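Local coordinates for protein telomerase reverse transcriptase (Candida tropicalis MYA-3404, PDB 6ZD1) that probably lengthens telomeres as the reverse transcriptase of telomerase, adding simple repeats to chromosome ends by copying a template in the enzyme's RNA component, at residues Tyr75-Asn80 and Tyr195-Ile200; Asp128-Ile133 and Leu159-Ile164; Val182-Asn187 and Asn596-Leu601; Ser570-Pro575 and Asp617-Leu622; Ser587-Phe592 and Lys621-Ala626. All coordinates share one frame; numbering follows the deposited sequence.

Contact 1: residues Tyr75-Asn80 and Tyr195-Ile200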
# COMPACT_ATOMS: atom_id res chain seq x y z
N TYR A 75 14.54 -16.48 -7.67
CA TYR A 75 15.85 -16.09 -7.15
C TYR A 75 15.84 -15.75 -5.66
O TYR A 75 16.91 -15.72 -5.04
CB TYR A 75 16.36 -14.85 -7.90
CG TYR A 75 16.61 -15.03 -9.38
CD1 TYR A 75 17.84 -15.51 -9.84
CD2 TYR A 75 15.65 -14.68 -10.31
CE1 TYR A 75 18.09 -15.69 -11.18
CE2 TYR A 75 15.89 -14.82 -11.65
CZ TYR A 75 17.12 -15.31 -12.09
OH TYR A 75 17.34 -15.46 -13.44
N SER A 76 14.68 -15.47 -5.09
CA SER A 76 14.63 -15.06 -3.69
C SER A 76 15.05 -16.20 -2.78
O SER A 76 14.86 -17.38 -3.09
CB SER A 76 13.22 -14.59 -3.32
OG SER A 76 12.30 -15.68 -3.30
N THR A 77 15.63 -15.84 -1.64
CA THR A 77 15.99 -16.85 -0.66
C THR A 77 14.73 -17.40 0.00
O THR A 77 13.86 -16.63 0.44
CB THR A 77 16.92 -16.26 0.40
OG1 THR A 77 18.03 -15.62 -0.23
CG2 THR A 77 17.43 -17.36 1.32
N LYS A 78 14.62 -18.72 0.07
CA LYS A 78 13.47 -19.34 0.71
C LYS A 78 13.38 -18.89 2.16
O LYS A 78 14.39 -18.64 2.83
CB LYS A 78 13.57 -20.86 0.64
CG LYS A 78 13.67 -21.41 -0.78
CD LYS A 78 12.59 -20.82 -1.67
CE LYS A 78 12.76 -21.25 -3.11
NZ LYS A 78 11.70 -20.69 -3.99
N PHE A 79 12.15 -18.78 2.66
CA PHE A 79 11.94 -18.19 3.98
C PHE A 79 12.58 -19.03 5.07
O PHE A 79 13.06 -18.48 6.07
CB PHE A 79 10.45 -18.00 4.25
CG PHE A 79 10.16 -17.27 5.52
CD1 PHE A 79 10.49 -15.93 5.66
CD2 PHE A 79 9.57 -17.92 6.60
CE1 PHE A 79 10.23 -15.25 6.83
CE2 PHE A 79 9.31 -17.24 7.77
CZ PHE A 79 9.64 -15.90 7.89
N ASN A 80 12.62 -20.35 4.91
CA ASN A 80 13.23 -21.19 5.94
C ASN A 80 14.74 -21.00 5.97
O ASN A 80 15.35 -21.06 7.04
CB ASN A 80 12.87 -22.66 5.72
CG ASN A 80 13.63 -23.30 4.57
OD1 ASN A 80 13.83 -22.69 3.52
ND2 ASN A 80 14.06 -24.55 4.77
N TYR A 195 12.83 -12.15 0.09
CA TYR A 195 14.19 -11.77 0.42
C TYR A 195 15.09 -12.11 -0.76
O TYR A 195 15.31 -13.28 -1.08
CB TYR A 195 14.65 -12.49 1.69
CG TYR A 195 13.88 -12.10 2.93
CD1 TYR A 195 12.59 -12.56 3.16
CD2 TYR A 195 14.46 -11.28 3.90
CE1 TYR A 195 11.90 -12.20 4.31
CE2 TYR A 195 13.78 -10.92 5.04
CZ TYR A 195 12.50 -11.38 5.24
OH TYR A 195 11.83 -11.02 6.39
N PHE A 196 15.60 -11.07 -1.43
CA PHE A 196 16.62 -11.21 -2.46
C PHE A 196 17.95 -10.75 -1.87
O PHE A 196 18.03 -9.65 -1.31
CB PHE A 196 16.28 -10.38 -3.70
CG PHE A 196 15.02 -10.79 -4.39
CD1 PHE A 196 15.06 -11.71 -5.42
CD2 PHE A 196 13.80 -10.26 -4.01
CE1 PHE A 196 13.90 -12.10 -6.07
CE2 PHE A 196 12.63 -10.65 -4.65
CZ PHE A 196 12.69 -11.56 -5.68
N THR A 197 18.98 -11.59 -1.99
CA THR A 197 20.31 -11.17 -1.58
C THR A 197 20.75 -9.98 -2.42
O THR A 197 20.41 -9.87 -3.60
CB THR A 197 21.32 -12.32 -1.73
OG1 THR A 197 21.50 -12.62 -3.12
CG2 THR A 197 20.83 -13.56 -1.00
N HIS A 198 21.51 -9.07 -1.80
CA HIS A 198 21.91 -7.84 -2.48
C HIS A 198 22.64 -8.15 -3.79
O HIS A 198 22.45 -7.45 -4.79
CB HIS A 198 22.79 -6.98 -1.58
CG HIS A 198 22.07 -6.40 -0.40
ND1 HIS A 198 20.98 -5.56 -0.53
CD2 HIS A 198 22.30 -6.52 0.93
CE1 HIS A 198 20.56 -5.20 0.67
NE2 HIS A 198 21.34 -5.76 1.57
N SER A 199 23.46 -9.21 -3.80
CA SER A 199 24.21 -9.54 -5.01
C SER A 199 23.28 -9.93 -6.15
O SER A 199 23.48 -9.50 -7.29
CB SER A 199 25.22 -10.65 -4.71
OG SER A 199 24.61 -11.75 -4.05
N ILE A 200 22.27 -10.75 -5.88
CA ILE A 200 21.39 -11.18 -6.96
C ILE A 200 20.32 -10.14 -7.25
O ILE A 200 19.84 -10.04 -8.39
CB ILE A 200 20.77 -12.56 -6.64
CG1 ILE A 200 20.33 -13.25 -7.93
CG2 ILE A 200 19.58 -12.42 -5.70
CD1 ILE A 200 21.46 -13.47 -8.92
O HOH W 1 11.33 -14.96 0.16
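Ser-76 and Thr-77 press against Tyr-195 and Phe-196, and here the contact is at its tightest. The amide N of Thr-77 hydrogen-bonds to Tyr-195 O (2.6 Å, N-H...O 151°). Just before it, Ser-76 CB lies over one face of the Phe-196 ring, 3.9 Å from the centroid and 15° off the normal, which meets the geometry of a CH-pi contact. The hydroxyl of Ser-76 does not join in: chi1 of 69° sets OG between the backbone N and the carbonyl carbon, and it bonds to Ile-73 O. Tyr-75 CB meets the edge of the same phenyl ring.

Towards the ends the fit is looser. Tyr-75 CD1 touches Ile-200 CG1 at 3.9 Å, the two side chains crossing at about a right angle, and Phe-79 meets Tyr-195 at 4.2 Å (CD1 to CE1), both pairs involving partly exposed residues. A water bridges the backbones, donating to Thr-77 O and accepting from Tyr-195 N. The loop leading into helix 79-93 thus packs on strand 193-197, one half of a two-stranded antiparallel sheet in the RNA-binding domain region of this telomerase reverse transcriptase.

Contact 2: residues Asp128-Ile133 and Leu159-Ile164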
# COMPACT_ATOMS: atom_id res chain seq x y z
N ASP A 128 3.19 -7.84 23.06
CA ASP A 128 3.00 -9.13 22.39
C ASP A 128 4.27 -9.97 22.39
O ASP A 128 4.23 -11.16 22.70
CB ASP A 128 2.51 -8.91 20.95
CG ASP A 128 1.16 -8.21 20.89
OD1 ASP A 128 1.12 -7.04 20.45
OD2 ASP A 128 0.14 -8.83 21.27
N VAL A 129 5.41 -9.35 22.07
CA VAL A 129 6.67 -10.09 21.99
C VAL A 129 7.08 -10.64 23.35
O VAL A 129 7.60 -11.76 23.44
CB VAL A 129 7.77 -9.18 21.40
CG1 VAL A 129 9.12 -9.88 21.40
CG2 VAL A 129 7.39 -8.74 20.00
N LEU A 130 6.83 -9.89 24.41
CA LEU A 130 7.32 -10.24 25.74
C LEU A 130 6.38 -11.26 26.37
O LEU A 130 5.24 -10.94 26.72
CB LEU A 130 7.44 -9.00 26.62
CG LEU A 130 8.60 -8.06 26.27
CD1 LEU A 130 8.63 -6.85 27.20
CD2 LEU A 130 9.91 -8.80 26.33
N SER A 131 6.86 -12.49 26.48
CA SER A 131 6.18 -13.48 27.31
C SER A 131 7.17 -14.32 28.12
O SER A 131 6.86 -15.46 28.50
CB SER A 131 5.28 -14.38 26.47
OG SER A 131 4.21 -13.62 25.93
N GLY A 132 8.36 -13.76 28.43
CA GLY A 132 9.27 -14.38 29.36
C GLY A 132 9.14 -13.72 30.73
O GLY A 132 8.51 -12.68 30.87
N ILE A 133 9.71 -14.36 31.75
CA ILE A 133 9.33 -13.87 33.07
C ILE A 133 10.45 -13.39 34.00
O ILE A 133 10.52 -12.20 34.31
CB ILE A 133 8.52 -14.99 33.76
CG1 ILE A 133 9.12 -16.37 33.39
CG2 ILE A 133 7.06 -14.93 33.34
CD1 ILE A 133 8.10 -17.49 33.24
N LEU A 159 13.51 -1.83 31.50
CA LEU A 159 14.76 -1.99 30.75
C LEU A 159 14.72 -3.23 29.86
O LEU A 159 15.34 -3.24 28.79
CB LEU A 159 15.95 -2.04 31.71
CG LEU A 159 15.88 -2.96 32.94
CD1 LEU A 159 16.33 -4.38 32.61
CD2 LEU A 159 16.71 -2.39 34.08
N LEU A 160 14.02 -4.28 30.28
CA LEU A 160 13.88 -5.46 29.42
C LEU A 160 13.19 -5.10 28.11
O LEU A 160 13.54 -5.62 27.05
CB LEU A 160 13.13 -6.57 30.15
CG LEU A 160 12.79 -7.83 29.35
CD1 LEU A 160 14.06 -8.58 28.96
CD2 LEU A 160 11.86 -8.73 30.14
N GLU A 161 12.20 -4.20 28.18
CA GLU A 161 11.58 -3.68 26.97
C GLU A 161 12.62 -2.99 26.09
O GLU A 161 12.68 -3.22 24.87
CB GLU A 161 10.46 -2.70 27.33
CG GLU A 161 9.25 -3.33 28.03
CD GLU A 161 8.24 -2.30 28.52
OE1 GLU A 161 8.62 -1.12 28.67
OE2 GLU A 161 7.07 -2.67 28.76
N GLY A 162 13.47 -2.15 26.68
CA GLY A 162 14.52 -1.49 25.92
C GLY A 162 15.55 -2.46 25.38
O GLY A 162 16.12 -2.23 24.31
N TYR A 163 15.81 -3.56 26.10
CA TYR A 163 16.76 -4.55 25.62
C TYR A 163 16.19 -5.33 24.44
O TYR A 163 16.81 -5.43 23.38
CB TYR A 163 17.15 -5.50 26.74
CG TYR A 163 18.00 -6.67 26.28
CD1 TYR A 163 19.33 -6.49 25.93
CD2 TYR A 163 17.47 -7.96 26.21
CE1 TYR A 163 20.11 -7.55 25.51
CE2 TYR A 163 18.25 -9.03 25.79
CZ TYR A 163 19.57 -8.81 25.44
OH TYR A 163 20.36 -9.86 25.02
N ILE A 164 14.99 -5.89 24.62
CA ILE A 164 14.38 -6.67 23.54
C ILE A 164 14.15 -5.79 22.33
O ILE A 164 14.34 -6.22 21.18
CB ILE A 164 13.07 -7.32 24.03
CG1 ILE A 164 13.36 -8.30 25.16
CG2 ILE A 164 12.37 -8.02 22.88
CD1 ILE A 164 14.38 -9.37 24.80
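Leu-130 carries most of this contact, and its two methyl groups go to different residues of helix 158-179. CD2 rests on Ile-164 CG1 at 3.7 Å and approaches Leu-160 CD2 at 4.3 Å, while CD1 meets the aliphatic CG of Glu-161, also at 3.7 Å. One turn of helix thereby holds a single leucine with Leu-160, Glu-161 and Ile-164. Val-129 adds a further apolar touch, its CG1 lying 4.0 Å from Ile-164 CG2.

The backbone and torsions set the direction of the leucine. Leu-130 has CG anti to its own carbonyl carbon, and chi2 of 179° sets CD1 anti to CA, where it meets Glu-161. It is also the first residue after helix 126-129 to leave helical backbone angles, with psi at 109°, and the chain turns off just where the side chain inserts. On the other side, the bond from Ile-164 N to Leu-160 O at 2.8 Å keeps the two apolar residues one turn apart on the same flank. The Glu-161 and Leu-130 side chains cross at about a right angle, the glutamate staying extended beyond CG.

Beyond this patch, Val-129 also packs on Leu-124. Helix 158-179 uses Tyr-163 for another neighbour, placing that ring on Val-40 and Ile-44 of helix 36-50. Helices 126-129 and 36-50 are thus both joined to this long helix, which runs on into strand 180-184.

Contact 3: residues Val182-Asn187 and Asn596-Leu601; sequences VTESSN and NLSEFL
Glu-184, the last residue of strand 180-184, faces Ser-598 with their CA atoms 7.9 Å apart, a spacing bridged by side chains and not by strand pairing. Leu-597, at the centre of an inverse gamma turn, leads the chain from the end of helix 582-596 into this loop. Glu-184 points at the loop with CG between its backbone N and carbonyl carbon (chi1 67°) and the chain extended beyond it. Its OE2 lies 3.2 Å from Ser-598 CB and 3.0 Å from Phe-600 CD2, approaching the ring obliquely, with carboxylate and ring planes 70° apart. The same oxygen accepts a weak bond from Glu-599 N, 3.3 Å long and bent to 130°. Within the loop, Ser-598 CB lies over one face of the Phe-600 ring; the ring also has a cation-pi contact with Arg-190.

Across this contact the carboxylate thus gets one weak amide bond beside aromatic C-H neighbours, and the like charge of Glu-599 OE1, 5.4 Å from Glu-184 OE2, may add mild repulsion.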
# COMPACT_ATOMS: atom_id res chain seq x y z
N VAL A 182 14.34 -6.53 0.69
CA VAL A 182 13.02 -7.09 0.95
C VAL A 182 11.97 -6.22 0.28
O VAL A 182 11.86 -5.02 0.57
CB VAL A 182 12.75 -7.21 2.46
CG1 VAL A 182 11.44 -7.95 2.70
CG2 VAL A 182 13.90 -7.90 3.16
N THR A 183 11.18 -6.84 -0.60
CA THR A 183 10.08 -6.18 -1.29
C THR A 183 8.88 -7.11 -1.28
O THR A 183 9.03 -8.33 -1.41
CB THR A 183 10.45 -5.81 -2.73
OG1 THR A 183 9.29 -5.39 -3.44
CG2 THR A 183 11.07 -7.01 -3.44
N GLU A 184 7.69 -6.54 -1.10
CA GLU A 184 6.47 -7.32 -1.27
C GLU A 184 6.13 -7.42 -2.75
O GLU A 184 6.27 -6.45 -3.50
CB GLU A 184 5.31 -6.70 -0.48
CG GLU A 184 4.84 -5.35 -0.98
CD GLU A 184 3.89 -4.67 0.00
OE1 GLU A 184 4.02 -4.92 1.22
OE2 GLU A 184 3.03 -3.90 -0.44
N SER A 185 5.72 -8.61 -3.17
CA SER A 185 5.37 -8.83 -4.56
C SER A 185 4.03 -8.19 -4.90
O SER A 185 3.14 -8.07 -4.06
CB SER A 185 5.30 -10.32 -4.88
OG SER A 185 4.88 -10.53 -6.22
N SER A 186 3.91 -7.75 -6.15
CA SER A 186 2.60 -7.49 -6.75
C SER A 186 2.07 -8.82 -7.26
O SER A 186 2.51 -9.34 -8.29
CB SER A 186 2.71 -6.46 -7.86
OG SER A 186 3.54 -6.93 -8.91
N ASN A 187 1.12 -9.39 -6.52
CA ASN A 187 0.64 -10.75 -6.73
C ASN A 187 -0.86 -10.76 -6.43
O ASN A 187 -1.49 -9.71 -6.27
CB ASN A 187 1.44 -11.73 -5.86
CG ASN A 187 1.27 -13.18 -6.30
OD1 ASN A 187 0.38 -13.88 -5.82
ND2 ASN A 187 2.13 -13.63 -7.20
N ASN A 596 -1.37 -8.65 6.00
CA ASN A 596 -2.17 -8.39 4.82
C ASN A 596 -2.34 -6.91 4.53
O ASN A 596 -2.89 -6.57 3.48
CB ASN A 596 -3.55 -9.05 4.96
CG ASN A 596 -3.47 -10.56 5.00
OD1 ASN A 596 -3.47 -11.22 3.97
ND2 ASN A 596 -3.40 -11.11 6.21
N LEU A 597 -1.88 -6.03 5.41
CA LEU A 597 -2.04 -4.59 5.22
C LEU A 597 -0.81 -4.06 4.48
O LEU A 597 0.09 -3.44 5.05
CB LEU A 597 -2.23 -3.89 6.56
CG LEU A 597 -2.56 -2.39 6.48
CD1 LEU A 597 -3.98 -2.18 5.97
CD2 LEU A 597 -2.34 -1.71 7.82
N SER A 598 -0.80 -4.30 3.17
CA SER A 598 0.34 -3.93 2.34
C SER A 598 0.30 -2.44 1.99
O SER A 598 -0.74 -1.78 2.05
CB SER A 598 0.36 -4.77 1.07
OG SER A 598 0.32 -6.15 1.38
N GLU A 599 1.47 -1.91 1.62
CA GLU A 599 1.60 -0.48 1.36
C GLU A 599 0.80 -0.05 0.13
O GLU A 599 0.24 1.06 0.13
CB GLU A 599 3.07 -0.11 1.17
CG GLU A 599 3.92 -0.27 2.42
CD GLU A 599 5.39 0.08 2.18
OE1 GLU A 599 5.73 0.52 1.06
OE2 GLU A 599 6.20 -0.09 3.11
N PHE A 600 0.70 -0.90 -0.89
CA PHE A 600 0.06 -0.48 -2.14
C PHE A 600 -1.44 -0.26 -1.97
O PHE A 600 -2.04 0.46 -2.78
CB PHE A 600 0.30 -1.51 -3.24
CG PHE A 600 0.00 -2.91 -2.83
CD1 PHE A 600 -1.30 -3.32 -2.61
CD2 PHE A 600 1.02 -3.82 -2.65
CE1 PHE A 600 -1.58 -4.59 -2.22
CE2 PHE A 600 0.74 -5.11 -2.26
CZ PHE A 600 -0.56 -5.48 -2.03
N LEU A 601 -2.05 -0.86 -0.95
CA LEU A 601 -3.47 -0.66 -0.71
C LEU A 601 -3.75 0.54 0.18
O LEU A 601 -4.91 0.83 0.47
CB LEU A 601 -4.09 -1.92 -0.11
CG LEU A 601 -4.37 -2.97 -1.18
CD1 LEU A 601 -5.25 -4.10 -0.66
CD2 LEU A 601 -4.98 -2.34 -2.44

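Contact 4: residues Ser570-Pro575 and Asp617-Leu622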
# COMPACT_ATOMS: atom_id res chain seq x y z
N SER A 570 -9.87 -14.90 -1.50
CA SER A 570 -8.73 -15.79 -1.33
C SER A 570 -7.40 -15.04 -1.30
O SER A 570 -6.38 -15.66 -0.97
CB SER A 570 -8.69 -16.83 -2.46
OG SER A 570 -9.84 -17.65 -2.44
N GLN A 571 -7.39 -13.75 -1.63
CA GLN A 571 -6.16 -12.97 -1.53
C GLN A 571 -5.63 -12.96 -0.10
O GLN A 571 -4.43 -13.13 0.13
CB GLN A 571 -6.40 -11.55 -2.04
CG GLN A 571 -7.78 -11.01 -1.70
CD GLN A 571 -8.00 -9.60 -2.23
OE1 GLN A 571 -7.05 -8.93 -2.64
NE2 GLN A 571 -9.25 -9.16 -2.22
N PHE A 572 -6.51 -12.76 0.87
CA PHE A 572 -6.18 -12.84 2.29
C PHE A 572 -6.83 -14.10 2.83
O PHE A 572 -8.06 -14.20 2.89
CB PHE A 572 -6.66 -11.60 3.04
CG PHE A 572 -6.63 -10.35 2.22
CD1 PHE A 572 -5.42 -9.77 1.86
CD2 PHE A 572 -7.80 -9.74 1.81
CE1 PHE A 572 -5.38 -8.61 1.10
CE2 PHE A 572 -7.78 -8.58 1.06
CZ PHE A 572 -6.56 -8.02 0.70
N SER A 573 -6.01 -15.07 3.23
CA SER A 573 -6.53 -16.40 3.53
C SER A 573 -6.91 -16.51 5.01
O SER A 573 -6.93 -15.52 5.75
CB SER A 573 -5.50 -17.46 3.14
OG SER A 573 -6.04 -18.76 3.31
N ARG A 574 -7.23 -17.73 5.44
CA ARG A 574 -7.74 -18.11 6.75
C ARG A 574 -6.99 -17.40 7.88
O ARG A 574 -5.76 -17.48 7.96
CB ARG A 574 -7.65 -19.63 6.93
CG ARG A 574 -7.99 -20.15 8.32
CD ARG A 574 -7.90 -21.67 8.38
NE ARG A 574 -7.91 -22.19 9.74
CZ ARG A 574 -7.90 -23.48 10.05
NH1 ARG A 574 -7.88 -24.40 9.10
NH2 ARG A 574 -7.90 -23.86 11.33
N PRO A 575 -7.70 -16.68 8.75
CA PRO A 575 -7.05 -16.04 9.90
C PRO A 575 -6.67 -17.00 11.03
O PRO A 575 -6.09 -16.55 12.02
CB PRO A 575 -8.09 -15.02 10.38
CG PRO A 575 -9.05 -14.86 9.23
CD PRO A 575 -9.08 -16.20 8.57
N ASP A 617 -11.41 -2.03 4.94
CA ASP A 617 -12.62 -2.71 5.38
C ASP A 617 -12.54 -4.21 5.12
O ASP A 617 -12.99 -5.01 5.94
CB ASP A 617 -13.85 -2.12 4.68
CG ASP A 617 -14.12 -0.68 5.10
OD1 ASP A 617 -13.41 -0.17 6.00
OD2 ASP A 617 -15.05 -0.06 4.53
N ALA A 618 -11.94 -4.60 4.00
CA ALA A 618 -11.83 -6.03 3.68
C ALA A 618 -10.92 -6.74 4.68
O ALA A 618 -11.25 -7.84 5.14
CB ALA A 618 -11.31 -6.21 2.26
N ILE A 619 -9.78 -6.14 5.03
CA ILE A 619 -8.92 -6.75 6.04
C ILE A 619 -9.63 -6.77 7.39
O ILE A 619 -9.55 -7.76 8.13
CB ILE A 619 -7.57 -6.02 6.14
CG1 ILE A 619 -6.95 -5.84 4.76
CG2 ILE A 619 -6.62 -6.81 7.02
CD1 ILE A 619 -6.59 -7.14 4.10
N LEU A 620 -10.32 -5.68 7.73
CA LEU A 620 -11.03 -5.62 9.01
C LEU A 620 -12.08 -6.72 9.10
O LEU A 620 -12.14 -7.46 10.09
CB LEU A 620 -11.66 -4.24 9.20
CG LEU A 620 -10.73 -3.07 9.55
CD1 LEU A 620 -11.51 -1.76 9.58
CD2 LEU A 620 -10.04 -3.30 10.89
N LYS A 621 -12.91 -6.86 8.06
CA LYS A 621 -13.99 -7.84 8.11
C LYS A 621 -13.45 -9.25 8.32
O LYS A 621 -13.99 -10.01 9.13
CB LYS A 621 -14.84 -7.77 6.84
CG LYS A 621 -15.71 -6.53 6.73
CD LYS A 621 -16.39 -6.42 5.37
CE LYS A 621 -17.59 -7.36 5.24
NZ LYS A 621 -17.20 -8.77 4.92
N LEU A 622 -12.38 -9.60 7.62
CA LEU A 622 -11.78 -10.92 7.83
C LEU A 622 -11.26 -11.06 9.25
O LEU A 622 -11.39 -12.13 9.86
CB LEU A 622 -10.65 -11.15 6.83
CG LEU A 622 -11.14 -11.38 5.40
CD1 LEU A 622 -9.95 -11.58 4.49
CD2 LEU A 622 -12.06 -12.59 5.37
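Phe-572 and Pro-575, in the loop between strand 565-567 and helix 582-596, pack against Ile-619 and Leu-622 of the long helix 609-637. The phenyl ring does most of the work. Ile-619 CD1 stands over its centre, 3.3 Å from the centroid and 5° off the normal, a close CH-pi contact in which this methyl lies 3.5 to 3.7 Å from all six ring carbons. Gln-571 CG lies over the opposite face, towards the rim, so the ring is sandwiched between the two.

Helix 609-637 belongs to the helical C-terminal part that follows the polymerase core in telomerase reverse transcriptases, the counterpart of a polymerase thumb, and this loop leads into that bundle. Leu-622 CD1 touches Phe-572 CB at 3.6 Å and lies at the ring edge, near its plane, by CD2, the side chains crossing at about a right angle. Ala-618 CB is more distant, 4.4 Å from Phe-572 CE2. Further along the loop, Pro-575 CG packs on the backbone oxygen Leu-622 O at 3.7 Å.

Contact 5: residues Ser587-Phe592 and Lys621-Ala626; sequences SNLKQF and KLTFEA
Leu-589 and Phe-592 meet Thr-623 and its neighbours through different first torsions. Leu-589 has CG anti to its carbonyl carbon (chi1 -70°), whereas Phe-592 has CG anti to the backbone N (chi1 169°), and both side chains leave helix 582-596 towards helix 609-637. The two form an antiparallel helix pair in the C-terminal helical bundle: the directions of the short segments differ by 162°, with axes 10.4 Å apart at closest approach. Leu-589 and Thr-623 have the nearest CA atoms, 6.4 Å apart.

Leu-589 packs with its CB and both methyl groups. Its CD2 rests on Ala-626 CB at 3.6 Å, its CD1 lies 3.7 Å from Thr-623 O, and its CB touches Thr-623 CG2. Beyond the pair, Leu-589 also touches Pro-575 and Phe-648, the latter on helix 642-664, so the contact is buried under a third helix and a loop.

One turn on, the Phe-592 ring takes over. Its CE2 meets Leu-622 CB obliquely at 4.1 Å, and the side chains of Phe-592 and Thr-623 slide past each other in opposite directions. Thr-623 spends its hydroxyl on a hydrogen bond with Ile-619 O, one turn back in its own helix, and OG1 meets the phenyl edge in the ring plane, 3.8 Å from Phe-592 CD2.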
# COMPACT_ATOMS: atom_id res chain seq x y z
N SER A 587 -3.19 -11.51 19.53
CA SER A 587 -1.82 -11.43 19.04
C SER A 587 -1.70 -12.06 17.66
O SER A 587 -1.01 -11.53 16.78
CB SER A 587 -0.85 -12.11 20.01
OG SER A 587 -0.70 -11.34 21.19
N ASN A 588 -2.35 -13.21 17.46
CA ASN A 588 -2.33 -13.84 16.15
C ASN A 588 -3.05 -12.99 15.11
O ASN A 588 -2.56 -12.82 13.99
CB ASN A 588 -2.95 -15.23 16.24
CG ASN A 588 -2.97 -15.96 14.92
OD1 ASN A 588 -3.92 -15.85 14.15
ND2 ASN A 588 -1.91 -16.72 14.66
N LEU A 589 -4.21 -12.43 15.47
CA LEU A 589 -4.95 -11.59 14.53
C LEU A 589 -4.25 -10.27 14.28
O LEU A 589 -4.43 -9.66 13.21
CB LEU A 589 -6.38 -11.35 15.03
CG LEU A 589 -7.33 -12.55 15.03
CD1 LEU A 589 -8.69 -12.14 15.55
CD2 LEU A 589 -7.45 -13.16 13.63
N LYS A 590 -3.44 -9.79 15.22
CA LYS A 590 -2.64 -8.61 14.95
C LYS A 590 -1.55 -8.94 13.93
O LYS A 590 -1.27 -8.14 13.03
CB LYS A 590 -2.04 -8.06 16.24
CG LYS A 590 -1.67 -6.59 16.19
CD LYS A 590 -0.32 -6.40 15.53
CE LYS A 590 -0.05 -4.96 15.18
NZ LYS A 590 1.26 -4.88 14.45
N GLN A 591 -0.95 -10.13 14.05
CA GLN A 591 -0.02 -10.59 13.02
C GLN A 591 -0.71 -10.72 11.67
O GLN A 591 -0.17 -10.26 10.65
CB GLN A 591 0.58 -11.94 13.43
CG GLN A 591 1.69 -11.81 14.44
CD GLN A 591 2.79 -10.90 13.95
OE1 GLN A 591 3.46 -11.19 12.96
NE2 GLN A 591 2.97 -9.77 14.63
N PHE A 592 -1.91 -11.30 11.64
CA PHE A 592 -2.63 -11.47 10.38
C PHE A 592 -2.93 -10.12 9.74
O PHE A 592 -2.78 -9.95 8.53
CB PHE A 592 -3.92 -12.26 10.62
CG PHE A 592 -4.85 -12.26 9.44
CD1 PHE A 592 -4.67 -13.16 8.40
CD2 PHE A 592 -5.91 -11.37 9.37
CE1 PHE A 592 -5.53 -13.17 7.31
CE2 PHE A 592 -6.77 -11.37 8.28
CZ PHE A 592 -6.58 -12.28 7.26
N LYS A 621 -12.91 -6.86 8.06
CA LYS A 621 -13.99 -7.84 8.11
C LYS A 621 -13.45 -9.25 8.32
O LYS A 621 -13.99 -10.01 9.13
CB LYS A 621 -14.84 -7.77 6.84
CG LYS A 621 -15.71 -6.53 6.73
CD LYS A 621 -16.39 -6.42 5.37
CE LYS A 621 -17.59 -7.36 5.24
NZ LYS A 621 -17.20 -8.77 4.92
N LEU A 622 -12.38 -9.60 7.62
CA LEU A 622 -11.78 -10.92 7.83
C LEU A 622 -11.26 -11.06 9.25
O LEU A 622 -11.39 -12.13 9.86
CB LEU A 622 -10.65 -11.15 6.83
CG LEU A 622 -11.14 -11.38 5.40
CD1 LEU A 622 -9.95 -11.58 4.49
CD2 LEU A 622 -12.06 -12.59 5.37
N THR A 623 -10.68 -9.99 9.80
CA THR A 623 -10.17 -10.07 11.16
C THR A 623 -11.30 -10.26 12.16
O THR A 623 -11.20 -11.12 13.05
CB THR A 623 -9.36 -8.81 11.49
OG1 THR A 623 -8.34 -8.63 10.50
CG2 THR A 623 -8.72 -8.94 12.86
N PHE A 624 -12.39 -9.51 12.01
CA PHE A 624 -13.50 -9.65 12.95
C PHE A 624 -14.30 -10.91 12.72
O PHE A 624 -14.89 -11.45 13.66
CB PHE A 624 -14.40 -8.42 12.89
CG PHE A 624 -13.78 -7.20 13.50
CD1 PHE A 624 -13.80 -7.01 14.87
CD2 PHE A 624 -13.15 -6.26 12.71
CE1 PHE A 624 -13.22 -5.90 15.43
CE2 PHE A 624 -12.57 -5.14 13.27
CZ PHE A 624 -12.60 -4.96 14.63
N GLU A 625 -14.33 -11.41 11.48
CA GLU A 625 -14.96 -12.71 11.24
C GLU A 625 -14.28 -13.81 12.04
O GLU A 625 -14.93 -14.76 12.48
CB GLU A 625 -14.95 -13.04 9.74
CG GLU A 625 -16.05 -12.36 8.93
CD GLU A 625 -15.76 -12.37 7.44
OE1 GLU A 625 -15.00 -13.24 6.97
OE2 GLU A 625 -16.30 -11.49 6.73
N ALA A 626 -12.96 -13.68 12.26
CA ALA A 626 -12.28 -14.66 13.10
C ALA A 626 -12.73 -14.54 14.55
O ALA A 626 -12.92 -15.55 15.23
CB ALA A 626 -10.77 -14.49 12.99

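In the fold
Contacts 1 and 2 lie in the N-terminal, RNA-binding part, with centres about 30 Å apart, contact 2 nested inside the loop that contact 1 closes. Contacts 4 and 5 come later in the chain, about 8 Å apart by centres, and share helix 609-637. Contact 3 alternates along the chain with contacts 1, 4 and 5 and joins the groups: its strand 180-184 pairs with strand 193-197 of contact 1, while Asn-596 touches Phe-572 and Ile-619 of contact 4. Between contacts 2 and 5, Asp-128 OD2 lies 2.7 Å from Ser-587 OG, a probable hydrogen bond. RNA-binding and C-terminal parts thus meet at two places among these contacts, consistent with the closed ring known for this family.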